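Local coordinates for protein BtGH115A (Bacteroides thetaiotaomicron, PDB 5BY3) that removes 4-O-methyl-glucuronic acid from decorated arabinogalactans, acting as a 4-O-methyl-alpha-glucuronidase of glycoside hydrolase family GH115, at residues D50-T53 / A57-H60; W132-D137 / N196-E201; A271-W276 / R323-K328; R317-Q322 / L355-D360; N531-L536 / Q568-L573. One frame throughout, in Å; residues are numbered along the deposited sequence.

Contact 1: D50-T53 / A57-H60; sequences DLQT and ATAH
The side-chain amide of Q52 meets T58 at its oxygen edge, while the backbone N of A57 lies over one of its faces, 3.8 Å from NE2. At the edge, T58 OG1 donates to Q52 OE1 across 3.0 Å, in the carbonyl plane and on a lone pair of the oxygen. Q52 can do this because its CG swings away from the backbone N (chi1 -160°) and the chain then bends at chi2, which lays the amide alongside T58, the two side chains pointing the same way. Both residues are exposed, so this bond lies on the solvent-facing side of the contact. The segments belong to a beta-alpha-beta unit in which strand 28-31 leads into helix 38-55 and the chain returns as strand 59-62, an outermost strand of a mixed six-stranded sheet. At the turn between the last two elements, A57 N donates to L51 O at 3.3 Å. Deeper in, L51 CD1 approaches A59 CB at 4.2 Å, and L51 also packs on V28 and I30 of the adjoining strand 28-31. D50 points away from 57-60; its OD2 makes a salt bridge to R205 and a hydrogen bond to S124.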
# COMPACT_ATOMS: atom_id res chain seq x y z
N ASP A 50 -8.66 25.18 -6.89
CA ASP A 50 -9.35 24.32 -7.85
C ASP A 50 -10.48 25.05 -8.54
O ASP A 50 -10.67 24.85 -9.73
CB ASP A 50 -9.85 23.03 -7.18
CG ASP A 50 -8.71 22.24 -6.54
OD1 ASP A 50 -7.51 22.50 -6.87
OD2 ASP A 50 -9.02 21.38 -5.68
N LEU A 51 -11.22 25.89 -7.81
CA LEU A 51 -12.21 26.80 -8.40
C LEU A 51 -11.64 27.71 -9.51
O LEU A 51 -12.26 27.87 -10.55
CB LEU A 51 -12.88 27.64 -7.29
CG LEU A 51 -14.03 26.92 -6.57
CD1 LEU A 51 -14.19 27.53 -5.19
CD2 LEU A 51 -15.34 26.96 -7.33
N GLN A 52 -10.46 28.30 -9.26
CA GLN A 52 -9.68 28.99 -10.26
C GLN A 52 -9.28 28.09 -11.44
O GLN A 52 -9.47 28.48 -12.60
CB GLN A 52 -8.40 29.58 -9.61
CG GLN A 52 -7.74 30.71 -10.38
CD GLN A 52 -8.68 31.89 -10.68
OE1 GLN A 52 -9.09 32.64 -9.78
NE2 GLN A 52 -9.02 32.06 -11.95
N THR A 53 -8.69 26.92 -11.16
CA THR A 53 -8.19 26.05 -12.24
C THR A 53 -9.35 25.60 -13.13
O THR A 53 -9.30 25.74 -14.35
CB THR A 53 -7.41 24.85 -11.69
OG1 THR A 53 -6.43 25.31 -10.75
CG2 THR A 53 -6.70 24.08 -12.79
N ALA A 57 -12.67 30.94 -11.58
CA ALA A 57 -13.57 31.53 -10.61
C ALA A 57 -12.81 31.86 -9.33
O ALA A 57 -12.26 30.96 -8.69
CB ALA A 57 -14.74 30.58 -10.33
N THR A 58 -12.75 33.14 -9.00
CA THR A 58 -12.00 33.59 -7.81
C THR A 58 -12.91 33.53 -6.58
O THR A 58 -13.96 34.17 -6.54
CB THR A 58 -11.43 35.00 -7.99
OG1 THR A 58 -10.78 35.07 -9.26
CG2 THR A 58 -10.44 35.38 -6.85
N ALA A 59 -12.48 32.74 -5.60
CA ALA A 59 -13.21 32.55 -4.36
C ALA A 59 -12.98 33.72 -3.39
O ALA A 59 -11.83 34.14 -3.18
CB ALA A 59 -12.79 31.24 -3.74
N HIS A 60 -14.07 34.23 -2.84
CA HIS A 60 -14.05 35.36 -1.89
C HIS A 60 -14.59 34.84 -0.56
O HIS A 60 -15.78 34.50 -0.46
CB HIS A 60 -14.92 36.54 -2.38
CG HIS A 60 -14.49 37.14 -3.69
ND1 HIS A 60 -15.29 38.02 -4.40
CD2 HIS A 60 -13.36 37.00 -4.43
CE1 HIS A 60 -14.67 38.39 -5.50
NE2 HIS A 60 -13.50 37.78 -5.55

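Contact 2: W132-D137 / N196-E201; sequences WEWWAD and NERIFE
R198 spreads its guanidinium flat over W134, the two planes only 4° apart and CZ standing 3.6 Å from the centroid of the five-membered ring of the W134 indole. This cation-pi stack ties the loop after helix 113-126 to helix 193-205, which lies in the chain between parallel strands 162-166 and 210-212 of the TIM-barrel-like domain. The overlap runs further down the arginine: its CD sits over the six-membered ring of W134, 3.7 Å from that centroid, a CH-pi contact made possible by the bend at chi2 (-58°). R198 is gripped at its polar end too, NH1 by E201 OE1 through the syn lone pair at 3.3 Å, and NE by the hydroxyl of Y182. Replacing W134 with a leucine would probably strip the guanidinium of its aromatic platform and let it tilt about its remaining polar bonds. W134 also lays CZ3 over one face of W135. Between the two segments, a water gives one hydrogen to E133 OE1 and another to E201 OE1, two like charges that R49 also binds, which probably eases their closeness. W135 presents its edge to the helix: CZ2 lies 3.9 Å from I199 CG1, and NE1 donates to R198 O at 2.8 Å, the oxygen close to the indole plane but the donor well above the plane of the carbonyl.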
# COMPACT_ATOMS: atom_id res chain seq x y z
N TRP A 132 -4.08 13.50 -7.77
CA TRP A 132 -2.76 13.57 -8.37
C TRP A 132 -2.58 14.74 -9.37
O TRP A 132 -1.59 14.77 -10.14
CB TRP A 132 -2.48 12.24 -9.04
CG TRP A 132 -2.77 11.10 -8.13
CD1 TRP A 132 -3.92 10.41 -8.06
CD2 TRP A 132 -1.91 10.56 -7.14
NE1 TRP A 132 -3.83 9.44 -7.08
CE2 TRP A 132 -2.61 9.52 -6.50
CE3 TRP A 132 -0.61 10.87 -6.72
CZ2 TRP A 132 -2.05 8.77 -5.49
CZ3 TRP A 132 -0.05 10.12 -5.72
CH2 TRP A 132 -0.76 9.07 -5.10
N GLU A 133 -3.56 15.66 -9.37
CA GLU A 133 -3.49 16.99 -9.98
C GLU A 133 -2.06 17.52 -10.04
O GLU A 133 -1.53 17.84 -11.11
CB GLU A 133 -4.39 17.91 -9.14
CG GLU A 133 -4.30 19.41 -9.39
CD GLU A 133 -3.40 20.14 -8.41
OE1 GLU A 133 -3.53 19.94 -7.18
OE2 GLU A 133 -2.58 20.94 -8.90
N TRP A 134 -1.43 17.61 -8.88
CA TRP A 134 -0.06 18.03 -8.80
C TRP A 134 0.91 16.85 -8.82
O TRP A 134 1.94 16.94 -9.51
CB TRP A 134 0.16 18.88 -7.55
CG TRP A 134 1.49 19.62 -7.61
CD1 TRP A 134 1.76 20.79 -8.29
CD2 TRP A 134 2.71 19.23 -6.96
NE1 TRP A 134 3.08 21.14 -8.09
CE2 TRP A 134 3.68 20.21 -7.30
CE3 TRP A 134 3.06 18.17 -6.12
CZ2 TRP A 134 4.99 20.14 -6.83
CZ3 TRP A 134 4.37 18.09 -5.66
CH2 TRP A 134 5.33 19.08 -6.02
N TRP A 135 0.57 15.78 -8.09
CA TRP A 135 1.52 14.70 -7.76
C TRP A 135 1.78 13.72 -8.92
O TRP A 135 2.81 13.01 -8.94
CB TRP A 135 1.10 13.97 -6.48
CG TRP A 135 1.59 14.66 -5.19
CD1 TRP A 135 0.90 15.59 -4.41
CD2 TRP A 135 2.88 14.50 -4.58
NE1 TRP A 135 1.69 15.98 -3.36
CE2 TRP A 135 2.90 15.33 -3.43
CE3 TRP A 135 4.02 13.72 -4.88
CZ2 TRP A 135 4.01 15.42 -2.60
CZ3 TRP A 135 5.12 13.80 -4.05
CH2 TRP A 135 5.12 14.66 -2.93
N ALA A 136 0.87 13.69 -9.88
CA ALA A 136 1.18 13.03 -11.14
C ALA A 136 0.79 13.89 -12.34
O ALA A 136 0.59 13.38 -13.42
CB ALA A 136 0.54 11.65 -11.20
N ASP A 137 0.65 15.19 -12.11
CA ASP A 137 0.42 16.17 -13.19
C ASP A 137 -0.85 15.89 -13.94
O ASP A 137 -0.89 16.11 -15.16
CB ASP A 137 1.59 16.21 -14.19
CG ASP A 137 2.91 16.39 -13.50
OD1 ASP A 137 3.21 17.53 -13.07
OD2 ASP A 137 3.63 15.38 -13.35
N ASN A 196 6.55 18.98 2.86
CA ASN A 196 5.50 18.40 3.70
C ASN A 196 4.09 18.95 3.44
O ASN A 196 3.13 18.18 3.37
CB ASN A 196 5.90 18.42 5.19
CG ASN A 196 6.88 17.30 5.53
OD1 ASN A 196 6.49 16.14 5.71
ND2 ASN A 196 8.18 17.64 5.57
N GLU A 197 3.98 20.27 3.22
CA GLU A 197 2.71 20.84 2.78
C GLU A 197 2.18 20.16 1.51
O GLU A 197 0.97 19.89 1.41
CB GLU A 197 2.83 22.35 2.62
CG GLU A 197 3.13 23.07 3.93
CD GLU A 197 3.45 24.54 3.75
OE1 GLU A 197 4.24 24.88 2.82
OE2 GLU A 197 2.93 25.36 4.55
N ARG A 198 3.08 19.87 0.56
CA ARG A 198 2.74 19.11 -0.63
C ARG A 198 2.22 17.69 -0.34
O ARG A 198 1.21 17.29 -0.91
CB ARG A 198 3.90 19.05 -1.62
CG ARG A 198 4.05 20.31 -2.47
CD ARG A 198 2.82 20.68 -3.31
NE ARG A 198 3.14 21.88 -4.08
CZ ARG A 198 2.33 22.56 -4.89
NH1 ARG A 198 1.04 22.24 -5.09
NH2 ARG A 198 2.84 23.62 -5.51
N ILE A 199 2.91 16.95 0.54
CA ILE A 199 2.46 15.64 1.00
C ILE A 199 1.11 15.72 1.69
O ILE A 199 0.19 14.92 1.40
CB ILE A 199 3.50 14.96 1.89
CG1 ILE A 199 4.84 14.86 1.12
CG2 ILE A 199 3.00 13.58 2.31
CD1 ILE A 199 6.02 14.33 1.93
N PHE A 200 0.95 16.72 2.56
CA PHE A 200 -0.31 16.88 3.27
C PHE A 200 -1.49 17.25 2.38
O PHE A 200 -2.62 16.75 2.62
CB PHE A 200 -0.20 17.81 4.47
CG PHE A 200 0.94 17.50 5.42
CD1 PHE A 200 1.40 16.21 5.63
CD2 PHE A 200 1.55 18.54 6.13
CE1 PHE A 200 2.44 15.97 6.51
CE2 PHE A 200 2.61 18.30 7.01
CZ PHE A 200 3.04 17.01 7.21
N GLU A 201 -1.26 18.06 1.33
CA GLU A 201 -2.30 18.23 0.27
C GLU A 201 -2.74 16.89 -0.31
O GLU A 201 -3.92 16.65 -0.56
CB GLU A 201 -1.76 18.99 -0.94
CG GLU A 201 -1.62 20.48 -0.81
CD GLU A 201 -1.00 21.11 -2.05
OE1 GLU A 201 -0.90 20.48 -3.13
OE2 GLU A 201 -0.60 22.27 -1.92
O HOH W 1 -2.43 18.66 -4.99

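Contact 3: A271-W276 / R323-K328; sequences AVYQFW and RGLLEK
Two successive outer helices of the barrel-like parallel beta/alpha domain, 265-283 and 308-329, meet here through a tyrosine and a leucine that slide past each other in opposite directions. The outer end of Y273 does the touching: OH lies 3.3 Å from L325 CD2, and CZ lies 3.6 Å from that same methyl. CG of L325 is close as well, at 3.7 Å from Y273 CE2. The tyrosine reaches across because its CG stands opposite the backbone N (chi1 180°). L325 CD1, which also touches the tyrosine ring, rests against W276 CB at 4.2 Å. With a serine in place of Y273, a gap would probably open beside L325 CG and CD2 that W276, touching through CB, could not fill. Around the pair, V272 lays CG1 over one face of the W276 indole, Y265 meets W276 from the same helix, and F275 turns to W255 of helix 251-258 edge-to-face, while L326 of helix 308-329 packs on V280 of helix 265-283.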
# COMPACT_ATOMS: atom_id res chain seq x y z
N ALA A 271 18.36 8.34 30.79
CA ALA A 271 18.67 9.11 29.57
C ALA A 271 17.62 8.84 28.49
O ALA A 271 17.31 9.71 27.69
CB ALA A 271 20.07 8.78 29.06
N VAL A 272 17.07 7.64 28.46
CA VAL A 272 16.12 7.27 27.43
C VAL A 272 14.83 8.01 27.75
O VAL A 272 14.29 8.73 26.88
CB VAL A 272 15.96 5.74 27.28
CG1 VAL A 272 14.82 5.38 26.36
CG2 VAL A 272 17.24 5.14 26.72
N TYR A 273 14.39 7.92 29.02
CA TYR A 273 13.23 8.66 29.53
C TYR A 273 13.31 10.16 29.22
O TYR A 273 12.36 10.72 28.68
CB TYR A 273 12.96 8.38 31.02
CG TYR A 273 11.77 9.13 31.58
CD1 TYR A 273 11.90 10.46 32.00
CD2 TYR A 273 10.52 8.52 31.67
CE1 TYR A 273 10.81 11.17 32.50
CE2 TYR A 273 9.42 9.21 32.17
CZ TYR A 273 9.57 10.53 32.60
OH TYR A 273 8.49 11.24 33.09
N GLN A 274 14.45 10.77 29.52
CA GLN A 274 14.68 12.20 29.28
C GLN A 274 14.46 12.54 27.81
O GLN A 274 13.67 13.41 27.49
CB GLN A 274 16.11 12.59 29.67
CG GLN A 274 16.40 12.62 31.17
CD GLN A 274 17.80 13.15 31.53
OE1 GLN A 274 18.75 12.99 30.76
NE2 GLN A 274 17.91 13.78 32.70
N PHE A 275 15.20 11.86 26.94
CA PHE A 275 15.07 11.86 25.48
C PHE A 275 13.60 11.94 25.01
O PHE A 275 13.21 12.91 24.37
CB PHE A 275 15.78 10.59 24.95
CG PHE A 275 15.62 10.33 23.49
CD1 PHE A 275 16.33 11.08 22.54
CD2 PHE A 275 14.78 9.31 23.04
CE1 PHE A 275 16.19 10.82 21.19
CE2 PHE A 275 14.63 9.06 21.69
CZ PHE A 275 15.34 9.82 20.76
N TRP A 276 12.80 10.94 25.37
CA TRP A 276 11.35 10.92 25.10
C TRP A 276 10.63 12.17 25.62
O TRP A 276 9.91 12.84 24.86
CB TRP A 276 10.73 9.68 25.73
CG TRP A 276 11.12 8.39 25.15
CD1 TRP A 276 11.58 8.18 23.87
CD2 TRP A 276 11.03 7.12 25.76
NE1 TRP A 276 11.83 6.85 23.68
CE2 TRP A 276 11.48 6.17 24.80
CE3 TRP A 276 10.64 6.67 27.02
CZ2 TRP A 276 11.53 4.79 25.07
CZ3 TRP A 276 10.68 5.30 27.29
CH2 TRP A 276 11.13 4.37 26.31
N ARG A 323 3.22 6.02 29.26
CA ARG A 323 1.91 6.53 29.65
C ARG A 323 2.01 7.59 30.78
O ARG A 323 1.24 8.56 30.81
CB ARG A 323 0.96 5.37 30.00
CG ARG A 323 0.56 4.58 28.77
CD ARG A 323 0.09 3.16 29.00
NE ARG A 323 -1.27 3.07 29.56
CZ ARG A 323 -2.41 3.41 28.95
NH1 ARG A 323 -2.43 3.92 27.72
NH2 ARG A 323 -3.56 3.26 29.59
N GLY A 324 2.98 7.41 31.67
CA GLY A 324 3.38 8.42 32.64
C GLY A 324 3.57 9.80 32.06
O GLY A 324 3.00 10.76 32.57
N LEU A 325 4.38 9.92 31.01
CA LEU A 325 4.65 11.26 30.42
C LEU A 325 3.40 11.87 29.78
O LEU A 325 3.22 13.09 29.75
CB LEU A 325 5.73 11.18 29.34
CG LEU A 325 7.15 10.87 29.76
CD1 LEU A 325 7.87 9.97 28.73
CD2 LEU A 325 7.84 12.19 29.98
N LEU A 326 2.58 10.98 29.23
CA LEU A 326 1.33 11.32 28.60
C LEU A 326 0.33 11.87 29.62
O LEU A 326 -0.22 12.97 29.39
CB LEU A 326 0.79 10.12 27.81
CG LEU A 326 1.62 9.62 26.59
CD1 LEU A 326 0.86 8.54 25.85
CD2 LEU A 326 2.03 10.73 25.62
N GLU A 327 0.13 11.13 30.74
CA GLU A 327 -0.52 11.66 31.99
C GLU A 327 -0.08 13.08 32.37
O GLU A 327 -0.90 13.99 32.43
CB GLU A 327 -0.34 10.74 33.20
CG GLU A 327 -1.02 9.38 33.08
CD GLU A 327 -1.47 8.77 34.41
OE1 GLU A 327 -1.53 9.48 35.44
OE2 GLU A 327 -1.79 7.55 34.40
N LYS A 328 1.22 13.25 32.56
CA LYS A 328 1.82 14.52 32.97
C LYS A 328 1.81 15.70 31.95
O LYS A 328 1.63 16.84 32.38
CB LYS A 328 3.24 14.24 33.53
CG LYS A 328 4.13 15.43 33.87
CD LYS A 328 5.38 14.88 34.52
CE LYS A 328 6.25 15.94 35.17
NZ LYS A 328 7.22 15.26 36.07

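Contact 4: R317-Q322 / L355-D360; sequences RVFVDQ and LQVPED
F319 of helix 308-329 wedges its ring against L355, V357 and P358, residues of the loop that runs from helix 347-352 to strand 362-366 of the parallel beta/alpha barrel. The apolar carbons approach obliquely, V357 CG2 and P358 CD from one side of the ring plane and L355 CD1 from the other, straddling its CD2-CE2 end. CE2 lies 3.9 Å from V357 CG2 and 4.2 Å from L355 CD1, while CD2 comes within 4.3 Å of P358 CD. V357 offers CG2 to the ring because CG1 takes the place opposite the backbone N (chi1 -173°). L355 and V357 also touch F341 of strand 339-341, and L355 packs further on K312, L315 and D316 of the same helix as F319, so the loop is pinned between that helix and the barrel wall. The polar contact is of a different kind. The carbonyl oxygen of Q356 comes to the edge of the phenyl ring, near its plane, where the ring hydrogens are probably slightly positive; it is an electrostatic approach rather than a formal hydrogen bond. R384 takes the neighbouring carbonyl, V357 O, further along the loop. At the ring edge, Q356 O stands 3.6 Å from F319 CE2 and 3.8 Å from F319 CD2.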
# COMPACT_ATOMS: atom_id res chain seq x y z
N ARG A 317 7.86 -2.22 31.99
CA ARG A 317 8.51 -1.05 32.61
C ARG A 317 8.35 0.17 31.71
O ARG A 317 8.15 1.30 32.19
CB ARG A 317 10.01 -1.33 32.92
CG ARG A 317 10.78 -0.20 33.63
CD ARG A 317 11.67 -0.70 34.77
NE ARG A 317 10.93 -1.55 35.71
CZ ARG A 317 10.12 -1.13 36.70
NH1 ARG A 317 9.92 0.17 36.92
NH2 ARG A 317 9.48 -2.01 37.47
N VAL A 318 8.43 -0.08 30.41
CA VAL A 318 8.41 0.97 29.41
C VAL A 318 7.01 1.58 29.26
O VAL A 318 6.87 2.79 29.26
CB VAL A 318 8.99 0.44 28.07
CG1 VAL A 318 8.48 1.19 26.86
CG2 VAL A 318 10.51 0.47 28.14
N PHE A 319 5.97 0.75 29.15
CA PHE A 319 4.59 1.26 29.05
C PHE A 319 4.26 2.22 30.19
O PHE A 319 3.77 3.34 29.95
CB PHE A 319 3.58 0.12 29.07
CG PHE A 319 3.63 -0.79 27.88
CD1 PHE A 319 4.23 -0.40 26.67
CD2 PHE A 319 3.00 -2.03 27.94
CE1 PHE A 319 4.23 -1.23 25.56
CE2 PHE A 319 3.00 -2.88 26.83
CZ PHE A 319 3.61 -2.48 25.63
N VAL A 320 4.57 1.80 31.41
CA VAL A 320 4.19 2.51 32.63
C VAL A 320 4.78 3.90 32.65
O VAL A 320 4.08 4.86 32.98
CB VAL A 320 4.49 1.67 33.92
CG1 VAL A 320 4.24 2.47 35.18
CG2 VAL A 320 3.64 0.39 33.96
N ASP A 321 6.04 4.04 32.22
CA ASP A 321 6.70 5.35 32.16
C ASP A 321 6.25 6.19 30.98
O ASP A 321 6.21 7.43 31.07
CB ASP A 321 8.22 5.25 32.07
CG ASP A 321 8.84 4.35 33.12
OD1 ASP A 321 8.13 3.53 33.76
OD2 ASP A 321 10.08 4.45 33.28
N GLN A 322 5.99 5.51 29.86
CA GLN A 322 5.57 6.19 28.63
C GLN A 322 4.18 6.80 28.77
O GLN A 322 4.00 7.97 28.47
CB GLN A 322 5.62 5.25 27.43
CG GLN A 322 7.03 5.05 26.90
CD GLN A 322 7.07 4.06 25.74
OE1 GLN A 322 6.16 3.25 25.54
NE2 GLN A 322 8.13 4.13 24.96
N LEU A 355 2.02 -10.80 26.76
CA LEU A 355 2.29 -9.44 27.26
C LEU A 355 0.99 -8.66 27.46
O LEU A 355 0.08 -8.75 26.63
CB LEU A 355 3.21 -8.71 26.30
CG LEU A 355 3.44 -7.21 26.40
CD1 LEU A 355 4.36 -6.76 27.52
CD2 LEU A 355 4.02 -6.78 25.06
N GLN A 356 0.91 -7.91 28.56
CA GLN A 356 -0.30 -7.13 28.83
C GLN A 356 -0.19 -5.72 28.25
O GLN A 356 0.71 -4.96 28.62
CB GLN A 356 -0.66 -7.13 30.33
CG GLN A 356 -0.95 -8.51 30.94
CD GLN A 356 -1.86 -9.39 30.08
OE1 GLN A 356 -3.06 -9.15 29.96
NE2 GLN A 356 -1.29 -10.43 29.49
N VAL A 357 -1.08 -5.39 27.32
CA VAL A 357 -1.11 -4.05 26.73
C VAL A 357 -2.44 -3.41 27.16
O VAL A 357 -3.49 -4.04 26.99
CB VAL A 357 -0.94 -4.08 25.17
CG1 VAL A 357 -0.80 -2.70 24.57
CG2 VAL A 357 0.30 -4.87 24.75
N PRO A 358 -2.41 -2.19 27.73
CA PRO A 358 -3.65 -1.57 28.25
C PRO A 358 -4.70 -1.41 27.17
O PRO A 358 -4.37 -0.98 26.04
CB PRO A 358 -3.19 -0.21 28.79
CG PRO A 358 -1.72 -0.41 29.08
CD PRO A 358 -1.23 -1.34 28.00
N GLU A 359 -5.93 -1.79 27.52
CA GLU A 359 -7.07 -2.01 26.59
C GLU A 359 -7.38 -0.85 25.62
O GLU A 359 -7.93 -1.08 24.53
CB GLU A 359 -8.35 -2.41 27.36
CG GLU A 359 -8.23 -3.63 28.29
CD GLU A 359 -8.54 -4.96 27.60
OE1 GLU A 359 -9.67 -5.16 27.07
OE2 GLU A 359 -7.65 -5.83 27.59
N ASP A 360 -7.04 0.37 26.02
CA ASP A 360 -7.26 1.55 25.19
C ASP A 360 -6.24 1.65 24.03
O ASP A 360 -6.52 2.31 23.03
CB ASP A 360 -7.25 2.82 26.04
CG ASP A 360 -5.94 3.01 26.82
OD1 ASP A 360 -5.68 2.24 27.76
OD2 ASP A 360 -5.18 3.96 26.48

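Contact 5: N531-L536 / Q568-L573; sequences NAYSEL and QMNRKL
Y533 and N570 cross slantwise between two antiparallel helices, 523-543 and 552-580, which form a helical hairpin. The ring and amide planes are 42° apart, and the two groups press together most closely where Y533 CE2 meets N570 CG at 3.3 Å. The amide is held from both ends: its OD1 accepts from R529 NE and its ND2 donates to A566 O, so it probably keeps its rotation beside the ring. A water adds a second link between the two residues, lying 2.9 Å from Y533 OH and accepting from N570 ND2 at 3.0 Å. One residue further on in each helix, the partners are turned differently. R571 is extended from CG to NE and brings the edge of its guanidinium to S534, whose OG stands nearly in that plane. S534 directs this oxygen with chi1 -81°, beside its backbone N, from where OG also makes a weak bond to L530 O of its own helix. Y533 packs in addition on L492 of helix 476-495, which lies beside the hairpin. The guanidinium bond itself is short and moderately bent: R571 NH2 donates to S534 OG at 2.7 Å, with 144° at the hydrogen.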
# COMPACT_ATOMS: atom_id res chain seq x y z
N ASN A 531 7.29 -12.09 -25.09
CA ASN A 531 6.31 -11.62 -26.06
C ASN A 531 5.11 -10.93 -25.49
O ASN A 531 4.66 -9.92 -26.08
CB ASN A 531 5.85 -12.74 -27.00
CG ASN A 531 6.74 -12.84 -28.23
OD1 ASN A 531 6.49 -12.18 -29.25
ND2 ASN A 531 7.81 -13.61 -28.12
N ALA A 532 4.59 -11.46 -24.37
CA ALA A 532 3.50 -10.81 -23.65
C ALA A 532 3.95 -9.40 -23.29
O ALA A 532 3.21 -8.45 -23.53
CB ALA A 532 3.08 -11.62 -22.40
N TYR A 533 5.20 -9.24 -22.82
CA TYR A 533 5.75 -7.93 -22.52
C TYR A 533 5.93 -7.04 -23.76
O TYR A 533 5.54 -5.86 -23.74
CB TYR A 533 7.04 -8.01 -21.67
CG TYR A 533 6.82 -7.97 -20.15
CD1 TYR A 533 6.14 -6.93 -19.54
CD2 TYR A 533 7.33 -8.98 -19.33
CE1 TYR A 533 5.97 -6.89 -18.18
CE2 TYR A 533 7.14 -8.97 -17.95
CZ TYR A 533 6.50 -7.91 -17.39
OH TYR A 533 6.31 -7.89 -16.05
N SER A 534 6.47 -7.61 -24.83
CA SER A 534 6.50 -6.93 -26.14
C SER A 534 5.15 -6.30 -26.54
O SER A 534 5.12 -5.11 -26.89
CB SER A 534 7.03 -7.86 -27.25
OG SER A 534 8.45 -7.88 -27.22
N GLU A 535 4.07 -7.07 -26.47
CA GLU A 535 2.73 -6.57 -26.85
C GLU A 535 2.32 -5.40 -25.95
O GLU A 535 1.81 -4.39 -26.45
CB GLU A 535 1.66 -7.68 -26.85
CG GLU A 535 1.87 -8.80 -27.89
CD GLU A 535 1.70 -8.34 -29.35
OE1 GLU A 535 0.59 -7.92 -29.76
OE2 GLU A 535 2.70 -8.41 -30.11
N LEU A 536 2.61 -5.52 -24.65
CA LEU A 536 2.38 -4.44 -23.69
C LEU A 536 3.10 -3.13 -24.04
O LEU A 536 2.50 -2.04 -24.09
CB LEU A 536 2.70 -4.92 -22.26
CG LEU A 536 1.86 -6.07 -21.65
CD1 LEU A 536 2.00 -6.02 -20.16
CD2 LEU A 536 0.38 -6.01 -22.04
N GLN A 568 11.60 -3.82 -20.11
CA GLN A 568 13.01 -3.72 -20.38
C GLN A 568 13.86 -4.43 -19.33
O GLN A 568 15.00 -4.88 -19.64
CB GLN A 568 13.42 -2.23 -20.56
CG GLN A 568 12.89 -1.56 -21.83
CD GLN A 568 13.24 -2.33 -23.09
OE1 GLN A 568 14.40 -2.68 -23.33
NE2 GLN A 568 12.23 -2.66 -23.88
N MSE A 569 13.32 -4.53 -18.11
CA MSE A 569 13.92 -5.34 -17.05
C MSE A 569 13.80 -6.79 -17.39
O MSE A 569 14.77 -7.55 -17.26
CB MSE A 569 13.26 -5.06 -15.68
CG MSE A 569 14.02 -5.56 -14.44
SE MSE A 569 15.83 -4.78 -14.16
CE MSE A 569 15.85 -2.83 -13.97
N ASN A 570 12.61 -7.21 -17.83
CA ASN A 570 12.45 -8.61 -18.23
C ASN A 570 13.35 -8.95 -19.42
O ASN A 570 14.05 -9.95 -19.41
CB ASN A 570 10.99 -8.98 -18.40
CG ASN A 570 10.32 -9.26 -17.06
OD1 ASN A 570 10.00 -10.41 -16.75
ND2 ASN A 570 10.12 -8.20 -16.23
N ARG A 571 13.38 -8.06 -20.40
CA ARG A 571 14.32 -8.18 -21.53
C ARG A 571 15.76 -8.32 -21.09
O ARG A 571 16.45 -9.22 -21.55
CB ARG A 571 14.17 -6.99 -22.48
CG ARG A 571 12.85 -7.01 -23.24
CD ARG A 571 12.96 -6.30 -24.57
NE ARG A 571 11.72 -6.45 -25.33
CZ ARG A 571 11.29 -5.60 -26.26
NH1 ARG A 571 11.97 -4.49 -26.56
NH2 ARG A 571 10.15 -5.85 -26.86
N LYS A 572 16.22 -7.44 -20.19
CA LYS A 572 17.62 -7.40 -19.78
C LYS A 572 18.03 -8.72 -19.16
O LYS A 572 19.09 -9.30 -19.49
CB LYS A 572 17.89 -6.26 -18.78
CG LYS A 572 19.38 -6.09 -18.37
CD LYS A 572 19.53 -5.13 -17.20
CE LYS A 572 19.26 -5.79 -15.83
NZ LYS A 572 19.47 -4.84 -14.71
N LEU A 573 17.17 -9.20 -18.27
CA LEU A 573 17.46 -10.39 -17.49
C LEU A 573 17.09 -11.66 -18.26
O LEU A 573 17.81 -12.66 -18.14
CB LEU A 573 16.83 -10.30 -16.06
CG LEU A 573 17.64 -9.26 -15.24
CD1 LEU A 573 16.80 -8.31 -14.40
CD2 LEU A 573 18.75 -9.89 -14.43
O HOH W 2 8.20 -8.35 -13.93

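Contacts 3 and 4 form one continuous patch, with centres 13 Å apart and helix 308-329 shared between them. They are joined by a salt bridge, R323 NH2 to D360 OD1 at 3.0 Å, and by W276 packing on Q322. Contacts 1 and 2 are separate but close, their centres about 18 Å apart, and R205 bridges them by pairing with both D50 and E133. The nickel ion, bound at L404 and D436, lies about 12 Å from the side chain of W135 in contact 2. Contact 5, in the helical hairpin, is on the opposite side of the chain's centre from contacts 3 and 4, its centre more than 50 Å from theirs.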